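Local structure of putative uncharacterized protein Ta1305 (Thermoplasma acidophilum, 4RKS) at residues I56-R70 against M324-E337. The protein phosphorylates the 3-hydroxyl of (R)-mevalonate with ATP, a step of the alternative mevalonate pathway to isoprenoids in extreme acidophiles. Residues are numbered along the deposited sequence; the frame is centred on the assembly and turned at random.
Sequences IAYSDSCGSIRSETR and MLRIVGGAWHRRPE
Ser59 and Arg326 form the hydrogen-bonded pair of an antiparallel bridge: Ser59 N gives to Arg326 O at 3.0 Å, and Arg326 N returns a bond to Ser59 O. Val328 N continues the pairing to Ala57 O, and its branched side chain sets CG1 against Ser59 CB and CG2 against the Tyr58 carbonyl carbon. Leu325 has two methyls to spend: both lie against Tyr58 CD2, obliquely to the ring, with CD1 at 3.6 Å, and CD2 also meets Ile65 CD1 at 3.8 Å. Ile56 and Ile327 cross at about a right angle, their CD1 methyls tightly packed at 3.4 Å. Arg326, bent at chi3 (49°), lays one guanidinium face over Ser61 CA.

Behind this, Asp60 shapes the type I turn to Gly63. With CG between its own N and carbonyl carbon (chi1 56°), the carboxylate accepts Ser64 N on OD1 at 2.8 Å and Ser64 OG on OD2, both syn; an alanine here would probably leave Ser64 without its acceptors and the turn less firmly shaped. Gly63, at positive phi, avoids the clash a CB would make with the preceding carbonyl. Ser59 OG donates to Ile65 O at 2.6 Å, tying strand to returning loop.

Farther on, water joins Glu68, already gripped by Arg66, weakly to Arg334, and Arg70, hydrogen-bonded to Ser24, makes a long, charge-only salt bridge to Glu337. Strand 53-59 pairs antiparallel with 24-34, 169-174 and 321-327; the last also pairs with 193-199, whose Ile195 touches Ile56 and Ile327, so the contact joins the N-terminal family region to the chain's last strands.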
# COMPACT_ATOMS: atom_id res chain seq x y z
N ILE A 56 0.15 5.22 -3.92
CA ILE A 56 -0.98 6.04 -3.45
C ILE A 56 -1.76 5.29 -2.38
O ILE A 56 -1.84 4.06 -2.43
CB ILE A 56 -1.98 6.36 -4.58
CG1 ILE A 56 -2.24 5.10 -5.40
CG2 ILE A 56 -1.50 7.50 -5.44
CD1 ILE A 56 -3.29 5.27 -6.50
N ALA A 57 -2.34 6.01 -1.43
CA ALA A 57 -3.34 5.43 -0.54
C ALA A 57 -4.73 5.62 -1.16
O ALA A 57 -5.00 6.65 -1.77
CB ALA A 57 -3.28 6.05 0.84
N TYR A 58 -5.60 4.62 -1.02
CA TYR A 58 -6.95 4.74 -1.58
C TYR A 58 -8.01 4.31 -0.56
O TYR A 58 -7.70 3.66 0.44
CB TYR A 58 -7.09 3.88 -2.84
CG TYR A 58 -7.16 2.38 -2.57
CD1 TYR A 58 -6.00 1.61 -2.49
CD2 TYR A 58 -8.39 1.73 -2.42
CE1 TYR A 58 -6.05 0.25 -2.27
CE2 TYR A 58 -8.45 0.36 -2.18
CZ TYR A 58 -7.28 -0.37 -2.10
OH TYR A 58 -7.31 -1.73 -1.87
N SER A 59 -9.26 4.69 -0.83
CA SER A 59 -10.41 4.08 -0.16
C SER A 59 -11.55 4.14 -1.16
O SER A 59 -11.29 4.31 -2.35
CB SER A 59 -10.76 4.80 1.14
OG SER A 59 -11.63 4.02 1.95
N ASP A 60 -12.80 4.01 -0.71
CA ASP A 60 -13.93 4.39 -1.56
C ASP A 60 -14.34 5.82 -1.18
O ASP A 60 -13.67 6.44 -0.36
CB ASP A 60 -15.09 3.40 -1.42
CG ASP A 60 -15.56 3.23 0.01
OD1 ASP A 60 -15.28 4.11 0.87
OD2 ASP A 60 -16.24 2.22 0.28
N SER A 61 -15.43 6.33 -1.76
CA SER A 61 -15.81 7.74 -1.56
C SER A 61 -16.24 8.02 -0.13
O SER A 61 -16.13 9.16 0.35
CB SER A 61 -16.93 8.15 -2.54
OG SER A 61 -17.90 7.12 -2.66
N CYS A 62 -16.71 6.98 0.56
CA CYS A 62 -17.19 7.11 1.93
C CYS A 62 -16.07 6.91 2.96
O CYS A 62 -16.26 7.19 4.15
CB CYS A 62 -18.31 6.09 2.20
SG CYS A 62 -19.70 6.23 1.07
N GLY A 63 -14.93 6.42 2.51
CA GLY A 63 -13.82 6.15 3.42
C GLY A 63 -13.98 4.84 4.17
O GLY A 63 -13.31 4.60 5.17
N SER A 64 -14.87 3.98 3.67
CA SER A 64 -15.20 2.73 4.35
C SER A 64 -14.18 1.60 4.15
O SER A 64 -14.14 0.67 4.94
CB SER A 64 -16.59 2.24 3.92
OG SER A 64 -16.52 1.34 2.82
N ILE A 65 -13.39 1.66 3.07
CA ILE A 65 -12.30 0.70 2.89
C ILE A 65 -11.12 1.16 3.75
O ILE A 65 -10.52 2.22 3.51
CB ILE A 65 -11.87 0.57 1.41
CG1 ILE A 65 -13.08 0.18 0.53
CG2 ILE A 65 -10.78 -0.48 1.26
CD1 ILE A 65 -12.68 -0.11 -0.88
N ARG A 66 -10.79 0.37 4.76
CA ARG A 66 -9.87 0.83 5.80
C ARG A 66 -9.43 -0.29 6.73
O ARG A 66 -10.05 -1.37 6.75
CB ARG A 66 -10.55 1.90 6.64
CG ARG A 66 -11.65 1.33 7.53
CD ARG A 66 -12.64 2.42 7.90
NE ARG A 66 -13.55 2.03 8.97
CZ ARG A 66 -14.67 1.33 8.79
NH1 ARG A 66 -15.02 0.91 7.58
NH2 ARG A 66 -15.43 1.04 9.84
N SER A 67 -8.37 -0.02 7.51
CA SER A 67 -7.99 -0.88 8.63
C SER A 67 -8.09 -0.12 9.97
O SER A 67 -7.53 0.96 10.12
CB SER A 67 -6.57 -1.41 8.43
OG SER A 67 -6.27 -2.38 9.42
N GLU A 68 -8.83 -0.69 10.92
CA GLU A 68 -8.96 -0.10 12.27
C GLU A 68 -8.22 -0.91 13.33
O GLU A 68 -8.32 -2.13 13.41
CB GLU A 68 -10.42 0.04 12.67
CG GLU A 68 -11.25 0.92 11.75
CD GLU A 68 -12.66 1.13 12.27
OE1 GLU A 68 -13.08 0.37 13.18
OE2 GLU A 68 -13.34 2.05 11.78
N THR A 69 -7.49 -0.19 14.17
CA THR A 69 -6.56 -0.78 15.12
C THR A 69 -6.88 -0.34 16.54
O THR A 69 -7.28 0.80 16.76
CB THR A 69 -5.12 -0.38 14.78
OG1 THR A 69 -4.68 -1.16 13.68
CG2 THR A 69 -4.16 -0.60 15.96
N ARG A 70 -6.70 -1.25 17.49
CA ARG A 70 -6.81 -0.94 18.91
C ARG A 70 -5.59 -1.52 19.63
O ARG A 70 -5.32 -2.73 19.58
CB ARG A 70 -8.13 -1.49 19.47
CG ARG A 70 -8.30 -1.47 20.99
CD ARG A 70 -8.61 -0.09 21.54
NE ARG A 70 -9.63 0.61 20.76
CZ ARG A 70 -10.00 1.87 20.98
NH1 ARG A 70 -9.46 2.58 21.97
NH2 ARG A 70 -10.92 2.43 20.19
N MET A 324 -15.49 1.42 -6.93
CA MET A 324 -15.13 2.80 -7.23
C MET A 324 -14.22 3.33 -6.13
O MET A 324 -14.64 3.41 -4.97
CB MET A 324 -16.37 3.68 -7.38
CG MET A 324 -16.09 5.12 -7.77
SD MET A 324 -15.50 5.33 -9.46
CE MET A 324 -17.01 4.98 -10.38
N LEU A 325 -12.99 3.69 -6.49
CA LEU A 325 -11.98 4.10 -5.52
C LEU A 325 -11.54 5.56 -5.69
O LEU A 325 -11.71 6.15 -6.75
CB LEU A 325 -10.75 3.20 -5.63
CG LEU A 325 -10.93 1.68 -5.54
CD1 LEU A 325 -9.60 0.95 -5.70
CD2 LEU A 325 -11.60 1.30 -4.23
N ARG A 326 -10.96 6.13 -4.64
CA ARG A 326 -10.39 7.46 -4.72
C ARG A 326 -9.12 7.58 -3.87
O ARG A 326 -8.91 6.80 -2.94
CB ARG A 326 -11.41 8.51 -4.29
CG ARG A 326 -11.89 8.38 -2.86
CD ARG A 326 -12.50 9.69 -2.37
NE ARG A 326 -13.49 10.23 -3.31
CZ ARG A 326 -14.29 11.26 -3.04
NH1 ARG A 326 -14.22 11.86 -1.86
NH2 ARG A 326 -15.15 11.68 -3.95
N ILE A 327 -8.28 8.56 -4.20
CA ILE A 327 -7.03 8.78 -3.45
C ILE A 327 -7.35 9.42 -2.10
O ILE A 327 -8.09 10.39 -2.06
CB ILE A 327 -6.06 9.70 -4.21
CG1 ILE A 327 -5.75 9.14 -5.60
CG2 ILE A 327 -4.79 9.96 -3.39
CD1 ILE A 327 -5.57 7.67 -5.64
N VAL A 328 -6.81 8.90 -1.00
CA VAL A 328 -7.07 9.49 0.31
C VAL A 328 -5.76 9.79 1.08
O VAL A 328 -4.66 9.63 0.53
CB VAL A 328 -7.99 8.59 1.16
CG1 VAL A 328 -9.34 8.38 0.45
CG2 VAL A 328 -7.33 7.23 1.46
N GLY A 329 -5.90 10.25 2.33
CA GLY A 329 -4.78 10.72 3.14
C GLY A 329 -4.13 9.65 4.01
O GLY A 329 -4.37 8.46 3.82
N GLY A 330 -3.33 10.08 4.99
CA GLY A 330 -2.53 9.16 5.80
C GLY A 330 -3.24 8.61 7.04
O GLY A 330 -4.40 8.92 7.28
N ALA A 331 -2.53 7.78 7.81
CA ALA A 331 -3.10 7.13 8.99
C ALA A 331 -3.45 8.15 10.06
O ALA A 331 -2.83 9.22 10.12
CB ALA A 331 -2.11 6.10 9.54
N TRP A 332 -4.42 7.84 10.92
CA TRP A 332 -4.81 8.82 11.94
C TRP A 332 -5.27 8.16 13.23
O TRP A 332 -5.69 7.02 13.24
CB TRP A 332 -5.89 9.78 11.41
CG TRP A 332 -7.12 9.10 10.82
CD1 TRP A 332 -7.26 8.59 9.56
CD2 TRP A 332 -8.38 8.89 11.48
NE1 TRP A 332 -8.53 8.07 9.39
CE2 TRP A 332 -9.23 8.26 10.55
CE3 TRP A 332 -8.86 9.20 12.75
CZ2 TRP A 332 -10.54 7.90 10.87
CZ3 TRP A 332 -10.17 8.86 13.06
CH2 TRP A 332 -10.99 8.20 12.13
N HIS A 333 -5.19 8.89 14.34
CA HIS A 333 -5.52 8.27 15.61
C HIS A 333 -6.74 8.90 16.28
O HIS A 333 -7.15 10.03 15.97
CB HIS A 333 -4.31 8.34 16.56
CG HIS A 333 -4.08 9.70 17.15
ND1 HIS A 333 -4.65 10.09 18.35
CD2 HIS A 333 -3.36 10.75 16.71
CE1 HIS A 333 -4.29 11.34 18.61
NE2 HIS A 333 -3.51 11.76 17.63
N ARG A 334 -7.33 8.15 17.21
CA ARG A 334 -8.39 8.68 18.07
C ARG A 334 -7.80 9.05 19.43
O ARG A 334 -6.72 8.59 19.79
CB ARG A 334 -9.50 7.64 18.24
CG ARG A 334 -10.17 7.27 16.93
CD ARG A 334 -11.00 6.01 17.11
NE ARG A 334 -11.55 5.54 15.84
CZ ARG A 334 -12.61 6.08 15.25
NH1 ARG A 334 -13.23 7.12 15.81
NH2 ARG A 334 -13.06 5.59 14.10
N ARG A 335 -8.50 9.90 20.17
CA ARG A 335 -8.10 10.21 21.54
C ARG A 335 -8.07 8.92 22.37
O ARG A 335 -9.00 8.12 22.28
CB ARG A 335 -9.05 11.23 22.17
CG ARG A 335 -9.12 12.58 21.43
CD ARG A 335 -10.08 13.58 22.08
NE ARG A 335 -11.49 13.26 21.81
CZ ARG A 335 -12.14 13.60 20.70
NH1 ARG A 335 -13.42 13.27 20.55
NH2 ARG A 335 -11.52 14.27 19.73
N PRO A 336 -7.00 8.73 23.16
CA PRO A 336 -6.85 7.56 24.05
C PRO A 336 -8.03 7.45 25.01
O PRO A 336 -8.59 8.48 25.38
CB PRO A 336 -5.56 7.85 24.81
CG PRO A 336 -4.86 8.88 24.02
CD PRO A 336 -5.88 9.67 23.28
N GLU A 337 -8.41 6.22 25.39
CA GLU A 337 -9.51 5.99 26.32
C GLU A 337 -8.97 5.70 27.72
O GLU A 337 -8.01 4.94 27.87
CB GLU A 337 -10.39 4.83 25.83
CG GLU A 337 -11.41 5.25 24.80
CD GLU A 337 -12.23 4.10 24.24
OE1 GLU A 337 -12.06 2.92 24.68
OE2 GLU A 337 -13.05 4.38 23.34
O HOH W 1 -12.18 4.55 11.63
O HOH W 2 -9.10 5.77 21.23